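Local coordinates for protein sulfoquinovosidase (Escherichia coli, PDB 5AEE) that hydrolyses sulfoquinovosyl diacylglycerides and simpler sulfoquinovosides to release sulfoquinovose, which the bacterium degrades for carbon and sulfur, at residues Gly44-Asp49 with His114-Leu119; Leu148-Gln153 with Ile424-Trp429; Phe527-Pro532 with Thr562-Thr567. The protein carries 1 engineered substitution. All coordinates share one frame; numbering follows the deposited sequence.

Contact 1: residues Gly44-Asp49 with His114-Leu119; sequences GIADID and HNRIWL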
loop_
_atom_site.group_PDB
_atom_site.type_symbol
_atom_site.label_atom_id
_atom_site.label_comp_id
_atom_site.label_asym_id
_atom_site.label_seq_id
_atom_site.Cartn_x
_atom_site.Cartn_y
_atom_site.Cartn_z
ATOM N N GLY A 44 -24.133 17.186 -1.819
ATOM C CA GLY A 44 -23.274 17.576 -2.912
ATOM C C GLY A 44 -23.619 16.748 -4.123
ATOM O O GLY A 44 -24.236 15.699 -3.998
ATOM N N ILE A 45 -23.243 17.239 -5.302
ATOM C CA ILE A 45 -23.290 16.417 -6.498
ATOM C C ILE A 45 -21.836 16.153 -6.876
ATOM O O ILE A 45 -21.102 17.075 -7.111
ATOM C CB ILE A 45 -24.090 17.079 -7.646
ATOM C CG1 ILE A 45 -25.530 17.357 -7.196
ATOM C CG2 ILE A 45 -24.108 16.175 -8.879
ATOM C CD1 ILE A 45 -26.104 18.596 -7.850
ATOM N N ALA A 46 -21.456 14.881 -6.852
ATOM C CA ALA A 46 -20.134 14.406 -7.247
ATOM C C ALA A 46 -20.041 14.416 -8.781
ATOM O O ALA A 46 -20.911 13.901 -9.457
ATOM C CB ALA A 46 -19.905 12.975 -6.736
ATOM N N ASP A 47 -19.016 15.059 -9.310
ATOM C CA ASP A 47 -18.670 14.983 -10.709
ATOM C C ASP A 47 -17.288 14.312 -10.728
ATOM O O ASP A 47 -16.284 14.982 -10.540
ATOM C CB ASP A 47 -18.642 16.393 -11.247
ATOM C CG ASP A 47 -18.207 16.484 -12.691
ATOM O OD1 ASP A 47 -18.160 15.463 -13.463
ATOM O OD2 ASP A 47 -17.936 17.656 -13.031
ATOM N N ILE A 48 -17.283 12.985 -10.896
ATOM C CA ILE A 48 -16.083 12.179 -10.883
ATOM C C ILE A 48 -15.744 11.723 -12.317
ATOM O O ILE A 48 -16.563 11.067 -12.965
ATOM C CB ILE A 48 -16.235 10.974 -9.926
ATOM C CG1 ILE A 48 -16.520 11.480 -8.501
ATOM C CG2 ILE A 48 -14.966 10.090 -9.949
ATOM C CD1 ILE A 48 -16.570 10.470 -7.385
ATOM N N ASP A 49 -14.540 12.067 -12.788
ATOM C CA ASP A 49 -14.054 11.697 -14.127
ATOM C C ASP A 49 -12.726 10.957 -14.015
ATOM O O ASP A 49 -11.912 11.223 -13.140
ATOM C CB ASP A 49 -13.878 12.942 -15.004
ATOM C CG ASP A 49 -15.203 13.687 -15.252
ATOM O OD1 ASP A 49 -16.094 13.075 -15.891
ATOM O OD2 ASP A 49 -15.351 14.867 -14.806
ATOM N N HIS A 114 -29.381 13.885 2.039
ATOM C CA HIS A 114 -28.228 14.398 2.766
ATOM C C HIS A 114 -27.080 13.398 2.673
ATOM O O HIS A 114 -26.866 12.601 3.574
ATOM C CB HIS A 114 -28.576 14.746 4.191
ATOM C CG HIS A 114 -29.473 15.943 4.293
ATOM N ND1 HIS A 114 -30.629 15.945 5.040
ATOM C CD2 HIS A 114 -29.395 17.157 3.712
ATOM C CE1 HIS A 114 -31.218 17.129 4.928
ATOM N NE2 HIS A 114 -30.472 17.892 4.150
ATOM N N ASN A 115 -26.339 13.520 1.574
ATOM C CA ASN A 115 -25.299 12.589 1.213
ATOM C C ASN A 115 -23.910 13.145 1.510
ATOM O O ASN A 115 -22.924 12.676 0.929
ATOM C CB ASN A 115 -25.451 12.221 -0.270
ATOM C CG ASN A 115 -25.079 13.342 -1.209
ATOM O OD1 ASN A 115 -25.171 14.562 -0.898
ATOM N ND2 ASN A 115 -24.709 12.948 -2.413
ATOM N N ARG A 116 -23.835 14.174 2.369
ATOM C CA ARG A 116 -22.558 14.618 2.939
ATOM C C ARG A 116 -22.603 14.605 4.445
ATOM O O ARG A 116 -23.642 15.014 5.102
ATOM C CB ARG A 116 -22.195 16.037 2.493
ATOM C CG ARG A 116 -22.075 16.185 1.021
ATOM C CD ARG A 116 -20.778 15.617 0.483
ATOM N NE ARG A 116 -20.741 15.722 -0.967
ATOM C CZ ARG A 116 -21.181 14.811 -1.857
ATOM N NH1 ARG A 116 -21.662 13.612 -1.515
ATOM N NH2 ARG A 116 -21.073 15.069 -3.139
ATOM N N ILE A 117 -21.475 14.204 5.007
ATOM C CA ILE A 117 -21.224 14.275 6.443
ATOM C C ILE A 117 -19.840 14.892 6.679
ATOM O O ILE A 117 -18.877 14.571 5.993
ATOM C CB ILE A 117 -21.321 12.856 7.124
ATOM C CG1 ILE A 117 -22.737 12.227 7.062
ATOM C CG2 ILE A 117 -20.830 12.898 8.596
ATOM C CD1 ILE A 117 -22.699 10.711 7.284
ATOM N N TRP A 118 -19.759 15.796 7.640
ATOM C CA TRP A 118 -18.460 16.259 8.186
ATOM C C TRP A 118 -18.542 16.031 9.697
ATOM O O TRP A 118 -19.440 16.566 10.386
ATOM C CB TRP A 118 -18.246 17.756 7.926
ATOM C CG TRP A 118 -18.236 18.170 6.494
ATOM C CD1 TRP A 118 -17.121 18.473 5.754
ATOM C CD2 TRP A 118 -19.360 18.403 5.629
ATOM N NE1 TRP A 118 -17.482 18.846 4.510
ATOM C CE2 TRP A 118 -18.839 18.808 4.383
ATOM C CE3 TRP A 118 -20.749 18.283 5.777
ATOM C CZ2 TRP A 118 -19.646 19.100 3.281
ATOM C CZ3 TRP A 118 -21.556 18.589 4.688
ATOM C CH2 TRP A 118 -21.004 18.998 3.456
ATOM N N LEU A 119 -17.607 15.268 10.226
ATOM C CA LEU A 119 -17.554 14.983 11.643
ATOM C C LEU A 119 -16.234 15.414 12.163
ATOM O O LEU A 119 -15.187 15.044 11.597
ATOM C CB LEU A 119 -17.674 13.476 11.880
ATOM C CG LEU A 119 -17.673 12.992 13.334
ATOM C CD1 LEU A 119 -18.921 13.451 14.038
ATOM C CD2 LEU A 119 -17.689 11.464 13.329
#

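Contact 2: residues Leu148-Gln153 with Ile424-Trp429; sequences LWTSEQ and IMHNAW. With CA (calcium ion), chain C; NSQ (4-nitrophenyl alpha-D-6-sulfoquinovoside), chain E.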
loop_
_atom_site.group_PDB
_atom_site.type_symbol
_atom_site.label_atom_id
_atom_site.label_comp_id
_atom_site.label_asym_id
_atom_site.label_seq_id
_atom_site.Cartn_x
_atom_site.Cartn_y
_atom_site.Cartn_z
ATOM N N LEU A 148 -9.253 10.466 0.158
ATOM C CA LEU A 148 -9.057 9.015 0.192
ATOM C C LEU A 148 -9.872 8.401 -0.949
ATOM O O LEU A 148 -11.078 8.119 -0.826
ATOM C CB LEU A 148 -9.515 8.451 1.525
ATOM C CG LEU A 148 -8.791 9.001 2.776
ATOM C CD1 LEU A 148 -9.389 8.440 4.055
ATOM C CD2 LEU A 148 -7.301 8.773 2.740
ATOM N N TRP A 149 -9.188 8.255 -2.080
ATOM C CA TRP A 149 -9.808 7.759 -3.295
ATOM C C TRP A 149 -8.767 6.978 -4.002
ATOM O O TRP A 149 -7.783 7.559 -4.423
ATOM C CB TRP A 149 -10.325 8.900 -4.172
ATOM C CG TRP A 149 -11.148 8.421 -5.375
ATOM C CD1 TRP A 149 -10.697 8.331 -6.654
ATOM C CD2 TRP A 149 -12.518 7.982 -5.406
ATOM N NE1 TRP A 149 -11.675 7.864 -7.453
ATOM C CE2 TRP A 149 -12.813 7.667 -6.737
ATOM C CE3 TRP A 149 -13.528 7.850 -4.443
ATOM C CZ2 TRP A 149 -14.084 7.246 -7.165
ATOM C CZ3 TRP A 149 -14.781 7.411 -4.852
ATOM C CH2 TRP A 149 -15.062 7.096 -6.206
ATOM N N THR A 150 -8.938 5.646 -4.136
ATOM C CA THR A 150 -7.890 4.939 -4.758
ATOM C C THR A 150 -7.743 5.379 -6.205
ATOM O O THR A 150 -8.731 5.517 -6.941
ATOM C CB THR A 150 -8.010 3.396 -4.631
ATOM O OG1 THR A 150 -6.841 2.797 -5.189
ATOM C CG2 THR A 150 -9.198 2.854 -5.326
ATOM N N SER A 151 -6.525 5.538 -6.662
ATOM C CA SER A 151 -6.330 5.860 -8.039
ATOM C C SER A 151 -4.910 5.509 -8.411
ATOM O O SER A 151 -4.140 4.980 -7.583
ATOM C CB SER A 151 -6.509 7.419 -8.253
ATOM O OG SER A 151 -5.456 8.170 -7.650
ATOM N N GLU A 152 -4.515 5.877 -9.641
ATOM C CA GLU A 152 -3.068 5.936 -9.941
ATOM C C GLU A 152 -2.359 6.871 -9.008
ATOM O O GLU A 152 -2.868 7.883 -8.538
ATOM C CB GLU A 152 -2.733 6.344 -11.373
ATOM C CG GLU A 152 -3.402 5.545 -12.465
ATOM C CD GLU A 152 -3.277 4.029 -12.276
ATOM O OE1 GLU A 152 -2.136 3.528 -12.242
ATOM O OE2 GLU A 152 -4.352 3.362 -12.100
ATOM N N GLN A 153 -1.171 6.468 -8.681
ATOM C CA GLN A 153 -0.371 7.117 -7.641
ATOM C C GLN A 153 0.268 8.483 -8.046
ATOM O O GLN A 153 0.715 9.225 -7.189
ATOM C CB GLN A 153 0.664 6.115 -7.249
ATOM C CG GLN A 153 1.434 6.430 -6.027
ATOM C CD GLN A 153 2.873 6.651 -6.326
ATOM O OE1 GLN A 153 3.308 6.851 -7.486
ATOM N NE2 GLN A 153 3.632 6.688 -5.272
ATOM N N ILE A 424 -19.277 3.785 -4.456
ATOM C CA ILE A 424 -18.992 3.093 -3.211
ATOM C C ILE A 424 -18.035 1.903 -3.462
ATOM O O ILE A 424 -17.174 1.621 -2.646
ATOM C CB ILE A 424 -20.305 2.559 -2.585
ATOM C CG1 ILE A 424 -21.257 3.728 -2.191
ATOM C CG2 ILE A 424 -20.033 1.594 -1.448
ATOM C CD1 ILE A 424 -20.645 4.757 -1.324
ATOM N N MET A 425 -18.242 1.181 -4.550
ATOM C CA MET A 425 -17.489 -0.032 -4.795
ATOM C C MET A 425 -16.089 0.284 -5.262
ATOM O O MET A 425 -15.202 -0.540 -5.100
ATOM C CB MET A 425 -18.179 -0.922 -5.852
ATOM C CG MET A 425 -19.415 -1.703 -5.422
ATOM S SD MET A 425 -19.195 -2.574 -3.863
ATOM C CE MET A 425 -17.801 -3.674 -4.247
ATOM N N HIS A 426 -15.869 1.468 -5.816
ATOM C CA HIS A 426 -14.547 1.826 -6.352
ATOM C C HIS A 426 -13.394 1.615 -5.342
ATOM O O HIS A 426 -12.384 0.957 -5.665
ATOM C CB HIS A 426 -14.563 3.275 -6.873
ATOM C CG HIS A 426 -13.205 3.797 -7.162
ATOM N ND1 HIS A 426 -12.592 3.629 -8.383
ATOM C CD2 HIS A 426 -12.273 4.338 -6.344
ATOM C CE1 HIS A 426 -11.363 4.087 -8.321
ATOM N NE2 HIS A 426 -11.144 4.520 -7.095
ATOM N N ASN A 427 -13.572 2.135 -4.117
ATOM C CA ASN A 427 -12.549 2.050 -3.104
ATOM C C ASN A 427 -12.463 0.647 -2.545
ATOM O O ASN A 427 -11.415 0.333 -2.016
ATOM C CB ASN A 427 -12.762 3.035 -1.965
ATOM C CG ASN A 427 -12.333 4.435 -2.317
ATOM O OD1 ASN A 427 -11.440 4.659 -3.172
ATOM N ND2 ASN A 427 -12.915 5.400 -1.631
ATOM N N ALA A 428 -13.555 -0.143 -2.603
ATOM C CA ALA A 428 -13.565 -1.478 -2.005
ATOM C C ALA A 428 -12.978 -2.532 -2.908
ATOM O O ALA A 428 -12.767 -3.671 -2.481
ATOM C CB ALA A 428 -14.964 -1.901 -1.599
ATOM N N TRP A 429 -12.736 -2.172 -4.168
ATOM C CA TRP A 429 -12.270 -3.140 -5.163
ATOM C C TRP A 429 -10.972 -3.877 -4.845
ATOM O O TRP A 429 -10.883 -5.127 -5.050
ATOM C CB TRP A 429 -12.128 -2.470 -6.558
ATOM C CG TRP A 429 -12.563 -3.421 -7.691
ATOM C CD1 TRP A 429 -11.747 -4.108 -8.535
ATOM C CD2 TRP A 429 -13.883 -3.763 -8.064
ATOM N NE1 TRP A 429 -12.483 -4.838 -9.421
ATOM C CE2 TRP A 429 -13.799 -4.660 -9.134
ATOM C CE3 TRP A 429 -15.126 -3.439 -7.571
ATOM C CZ2 TRP A 429 -14.919 -5.196 -9.744
ATOM C CZ3 TRP A 429 -16.241 -3.978 -8.172
ATOM C CH2 TRP A 429 -16.129 -4.836 -9.237
HETATM CA CA CA C . 4.625 7.257 -9.259
HETATM O O12 NSQ E . 0.100 -2.443 -17.205
HETATM S S10 NSQ E . 1.267 -3.262 -17.613
HETATM O O13 NSQ E . 1.001 -4.508 -18.366
HETATM O O11 NSQ E . 2.216 -2.370 -18.278
HETATM C C6 NSQ E . 2.048 -3.860 -16.201
HETATM C C5 NSQ E . 2.575 -2.812 -15.230
HETATM O O5 NSQ E . 1.374 -2.326 -14.550
HETATM C C1 NSQ E . 1.557 -1.508 -13.434
HETATM C C2 NSQ E . 2.541 -2.137 -12.424
HETATM O O2 NSQ E . 2.624 -1.245 -11.347
HETATM C C3 NSQ E . 3.850 -2.427 -13.127
HETATM O O3 NSQ E . 4.816 -2.982 -12.261
HETATM C C4 NSQ E . 3.644 -3.380 -14.280
HETATM O O4 NSQ E . 4.917 -3.552 -14.973
HETATM O O1 NSQ E . 2.068 -0.291 -13.974
HETATM C C25 NSQ E . 1.192 0.507 -14.597
HETATM C C26 NSQ E . 0.093 1.015 -13.885
HETATM C C27 NSQ E . -0.820 1.769 -14.561
HETATM C C28 NSQ E . -0.611 2.081 -15.900
HETATM N N32 NSQ E . -1.607 2.821 -16.567
HETATM O O33 NSQ E . -1.641 2.787 -17.832
HETATM O O34 NSQ E . -2.566 3.348 -15.902
HETATM C C29 NSQ E . 0.478 1.542 -16.578
HETATM C C30 NSQ E . 1.399 0.749 -15.919
HETATM O O HOH W 1 5.996 7.134 -11.185
HETATM O O HOH W 2 2.930 6.182 -10.494
#

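Contact 3: residues Phe527-Pro532 with Thr562-Thr567; sequences FSAFTP and TTVFTT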
loop_
_atom_site.group_PDB
_atom_site.type_symbol
_atom_site.label_atom_id
_atom_site.label_comp_id
_atom_site.label_asym_id
_atom_site.label_seq_id
_atom_site.Cartn_x
_atom_site.Cartn_y
_atom_site.Cartn_z
ATOM N N PHE A 527 19.053 -0.558 -0.550
ATOM C CA PHE A 527 17.832 -0.332 0.241
ATOM C C PHE A 527 17.007 -1.633 0.357
ATOM O O PHE A 527 16.661 -2.081 1.442
ATOM C CB PHE A 527 17.043 0.806 -0.436
ATOM C CG PHE A 527 15.628 1.025 0.076
ATOM C CD1 PHE A 527 15.244 0.723 1.369
ATOM C CD2 PHE A 527 14.671 1.569 -0.793
ATOM C CE1 PHE A 527 13.918 0.943 1.801
ATOM C CE2 PHE A 527 13.353 1.791 -0.383
ATOM C CZ PHE A 527 12.975 1.489 0.926
ATOM N N SER A 528 16.684 -2.236 -0.771
ATOM C CA SER A 528 15.815 -3.432 -0.776
ATOM C C SER A 528 16.417 -4.657 -0.062
ATOM O O SER A 528 15.676 -5.497 0.403
ATOM C CB SER A 528 15.390 -3.804 -2.206
ATOM O OG SER A 528 14.548 -2.776 -2.707
ATOM N N ALA A 529 17.738 -4.711 0.062
ATOM C CA ALA A 529 18.393 -5.770 0.810
ATOM C C ALA A 529 18.041 -5.710 2.307
ATOM O O ALA A 529 18.152 -6.692 2.998
ATOM C CB ALA A 529 19.892 -5.705 0.587
ATOM N N PHE A 530 17.559 -4.559 2.757
ATOM C CA PHE A 530 17.079 -4.356 4.073
ATOM C C PHE A 530 15.560 -4.186 4.154
ATOM O O PHE A 530 15.070 -3.340 4.898
ATOM C CB PHE A 530 17.869 -3.223 4.769
ATOM C CG PHE A 530 19.294 -3.596 5.005
ATOM C CD1 PHE A 530 20.234 -3.428 4.020
ATOM C CD2 PHE A 530 19.682 -4.232 6.181
ATOM C CE1 PHE A 530 21.520 -3.820 4.196
ATOM C CE2 PHE A 530 20.988 -4.637 6.357
ATOM C CZ PHE A 530 21.914 -4.420 5.386
ATOM N N THR A 531 14.844 -5.038 3.402
ATOM C CA THR A 531 13.376 -5.117 3.384
ATOM C C THR A 531 13.090 -6.611 3.268
ATOM O O THR A 531 14.058 -7.377 3.097
ATOM C CB THR A 531 12.734 -4.411 2.165
ATOM O OG1 THR A 531 13.114 -5.053 0.961
ATOM C CG2 THR A 531 13.147 -2.952 2.097
ATOM N N PRO A 532 11.821 -7.030 3.444
ATOM C CA PRO A 532 11.550 -8.482 3.396
ATOM C C PRO A 532 11.533 -9.141 2.049
ATOM O O PRO A 532 11.412 -10.368 2.009
ATOM C CB PRO A 532 10.176 -8.611 4.050
ATOM C CG PRO A 532 9.543 -7.213 4.007
ATOM C CD PRO A 532 10.703 -6.264 4.034
ATOM N N THR A 562 22.708 -9.367 -2.367
ATOM C CA THR A 562 21.924 -10.577 -2.170
ATOM C C THR A 562 22.497 -11.478 -1.120
ATOM O O THR A 562 21.770 -12.146 -0.390
ATOM C CB THR A 562 21.656 -11.330 -3.483
ATOM O OG1 THR A 562 22.867 -11.807 -4.099
ATOM C CG2 THR A 562 20.924 -10.423 -4.412
ATOM N N THR A 563 23.816 -11.497 -1.013
ATOM C CA THR A 563 24.471 -12.203 0.105
ATOM C C THR A 563 24.106 -11.606 1.446
ATOM O O THR A 563 23.809 -12.314 2.369
ATOM C CB THR A 563 25.972 -12.247 -0.132
ATOM O OG1 THR A 563 26.164 -12.921 -1.359
ATOM C CG2 THR A 563 26.738 -12.976 1.004
ATOM N N VAL A 564 24.101 -10.276 1.516
ATOM C CA VAL A 564 23.650 -9.567 2.694
ATOM C C VAL A 564 22.238 -9.975 3.056
ATOM O O VAL A 564 21.980 -10.400 4.198
ATOM C CB VAL A 564 23.710 -8.045 2.460
ATOM C CG1 VAL A 564 22.933 -7.236 3.512
ATOM C CG2 VAL A 564 25.138 -7.568 2.337
ATOM N N PHE A 565 21.315 -9.822 2.095
ATOM C CA PHE A 565 19.892 -10.196 2.284
ATOM C C PHE A 565 19.742 -11.602 2.751
ATOM O O PHE A 565 19.076 -11.852 3.764
ATOM C CB PHE A 565 19.141 -9.971 0.959
ATOM C CG PHE A 565 17.695 -10.332 1.000
ATOM C CD1 PHE A 565 16.775 -9.573 1.732
ATOM C CD2 PHE A 565 17.231 -11.485 0.326
ATOM C CE1 PHE A 565 15.400 -9.937 1.778
ATOM C CE2 PHE A 565 15.886 -11.824 0.356
ATOM C CZ PHE A 565 14.962 -11.066 1.073
ATOM N N THR A 566 20.385 -12.544 2.071
ATOM C CA THR A 566 20.227 -13.929 2.518
ATOM C C THR A 566 20.841 -14.230 3.922
ATOM O O THR A 566 20.288 -14.985 4.632
ATOM C CB THR A 566 20.722 -14.901 1.495
ATOM O OG1 THR A 566 22.032 -14.572 1.146
ATOM C CG2 THR A 566 19.841 -14.839 0.228
ATOM N N THR A 567 21.895 -13.521 4.340
ATOM C CA THR A 567 22.434 -13.655 5.681
ATOM C C THR A 567 21.392 -13.333 6.744
ATOM O O THR A 567 21.332 -13.972 7.808
ATOM C CB THR A 567 23.645 -12.711 5.852
ATOM O OG1 THR A 567 24.624 -13.079 4.908
ATOM C CG2 THR A 567 24.219 -12.782 7.256
#

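Contact 1: residues Gly44-Asp49 with His114-Leu119
Gly44 is gripped at both backbone polar atoms by the side-chain amide of Asn115. Its N donates to Asn115 OD1 at 3.0 Å in a fairly straight bond (158°), the donor in the plane of the Asn115 carbonyl and on a lone pair. In return Asn115 ND2 donates a hydrogen bond to Gly44 O at 3.2 Å, and that oxygen lies almost exactly in the plane of the amide. The amide can serve both because chi1 of 71° sets CG between the backbone N and the carbonyl carbon, which turns the OD1/ND2 edge of the amide toward Gly44. An alanine in place of Asn115 would probably leave both Gly44 N and Gly44 O without these mates. Strands 39-51 and 116-122 are antiparallel neighbours in the N-terminal beta domain, whose family is galactose mutarotase-like, and here their pairing ends in a classic beta bulge: Asn115 and Arg116 both face Gly42, and beyond it the segments diverge, their short axes at 104°. Arg116 reaches across to Gly44. Its chain bends at chi2 and carries the guanidinium over Gly44, NH2 coming within 3.2 Å of Gly44 C, while Ala46 N lies at the guanidinium edge, 3.7 Å from NH2. The guanidinium is fixed from several directions: NH1 donates to Asn115 O at 2.9 Å from above the carbonyl plane, NH2 forms a salt bridge with Asp59, and Trp218 adds a cation-pi contact.

Contact 2: residues Leu148-Gln153 with Ile424-Trp429
Thr150 and Asn427 bring their CA atoms to 5.7 Å where the loop after strand 145-148 passes helix 422-443 of the TIM barrel. The Asn427 amide bonds to the loop backbone. Its OD1 accepts from Thr150 N at 2.9 Å in a nearly straight bond (169°), and its ND2 makes a weak bond to Leu148 O besides one to Ser200 O. One residue earlier on the helix, His426 lays its ring flat against the indole of Trp149, an offset stack on the five-membered ring with centroids 4.2 Å apart and planes at 6°. The imidazole also donates from NE2 to Thr150 O at 2.6 Å (N-H...O 154°), practically in the ring plane, while Thr150 OG1 bonds to Phe181 O. Further along the loop, Glu152 pairs with Arg455 and lines the substrate pocket, its OE1 3.2 Å from C27 on the nitrophenyl ring of the bound sulfoquinovoside; Gln153 belongs to a calcium site. Since His426 ND1 is hydrogen-bonded to Leu410 O, both ring nitrogens face carbonyl oxygens, a setting likely to favour a doubly protonated imidazole, whose charge the stacked indole would probably help to stabilise.

Contact 3: residues Phe527-Pro532 with Thr562-Thr567
Phe565 pushes its ring edge into the type I beta turn that runs from Ser528 to Thr531, at the C-terminal end of helix 518-528 in the TIM barrel. The ring projects from helix 552-567, and the contact packs this helix against the connection into strand 534-536, which lies beside 257-260 and closes the barrel. With CG anti to the backbone N (chi1 179°), the ring extends from the helix along the turn and meets three carbonyl oxygens near its own plane. Thr531 O comes within 3.2 Å of CE1, Ala529 O within 3.4 Å of CD1, and Pro532 O within 3.7 Å of CZ. No hydrogen bond crosses this interface, and Ala529 O and Pro532 O are buried without a polar partner, so the slightly positive C-H edge of the ring probably offers them some compensation. The turn itself is braced by Thr531 OG1, which donates to Ser528 O at 2.7 Å.

A second tight spot lies at Phe530, whose CZ touches Val564 CG1 at 3.5 Å, the two side chains crossing near a right angle; Leu609 and Trp639 also touch this phenyl ring. Between these two points the fit is slacker: Ala529 CB stands 4.3 Å from Phe565 CB and 4.5 Å from Val564 CG1, with Met534 packing nearby. Thr563, Thr566 and Thr567 belong to the partly exposed side of the helix and take no part in the packing. There Thr563 O accepts from both the N and the OG1 of Thr567, which approach it from opposite faces of its carbonyl plane.

Overall arrangement
The three contacts follow one another along the chain without overlap. Contact 1 lies within the N-terminal beta domain, contact 2 joins that domain to helix 422-443 of the TIM barrel, and contact 3 lies in the barrel, its two segments either side of strand 534-536 in sequence. Contacts 1 and 2, their centres about 15 Å apart, meet where Ile48 CD1 packs on Trp149 CH2 at 3.9 Å. Contact 3 is about 32 Å from contact 2 and about 46 Å from contact 1, centre to centre, with contacts 1 and 3 on opposite sides of the chain's centre. Contact 2 alone reaches the substrate pocket, through a loop the N-terminal domain contributes to the barrel's active site.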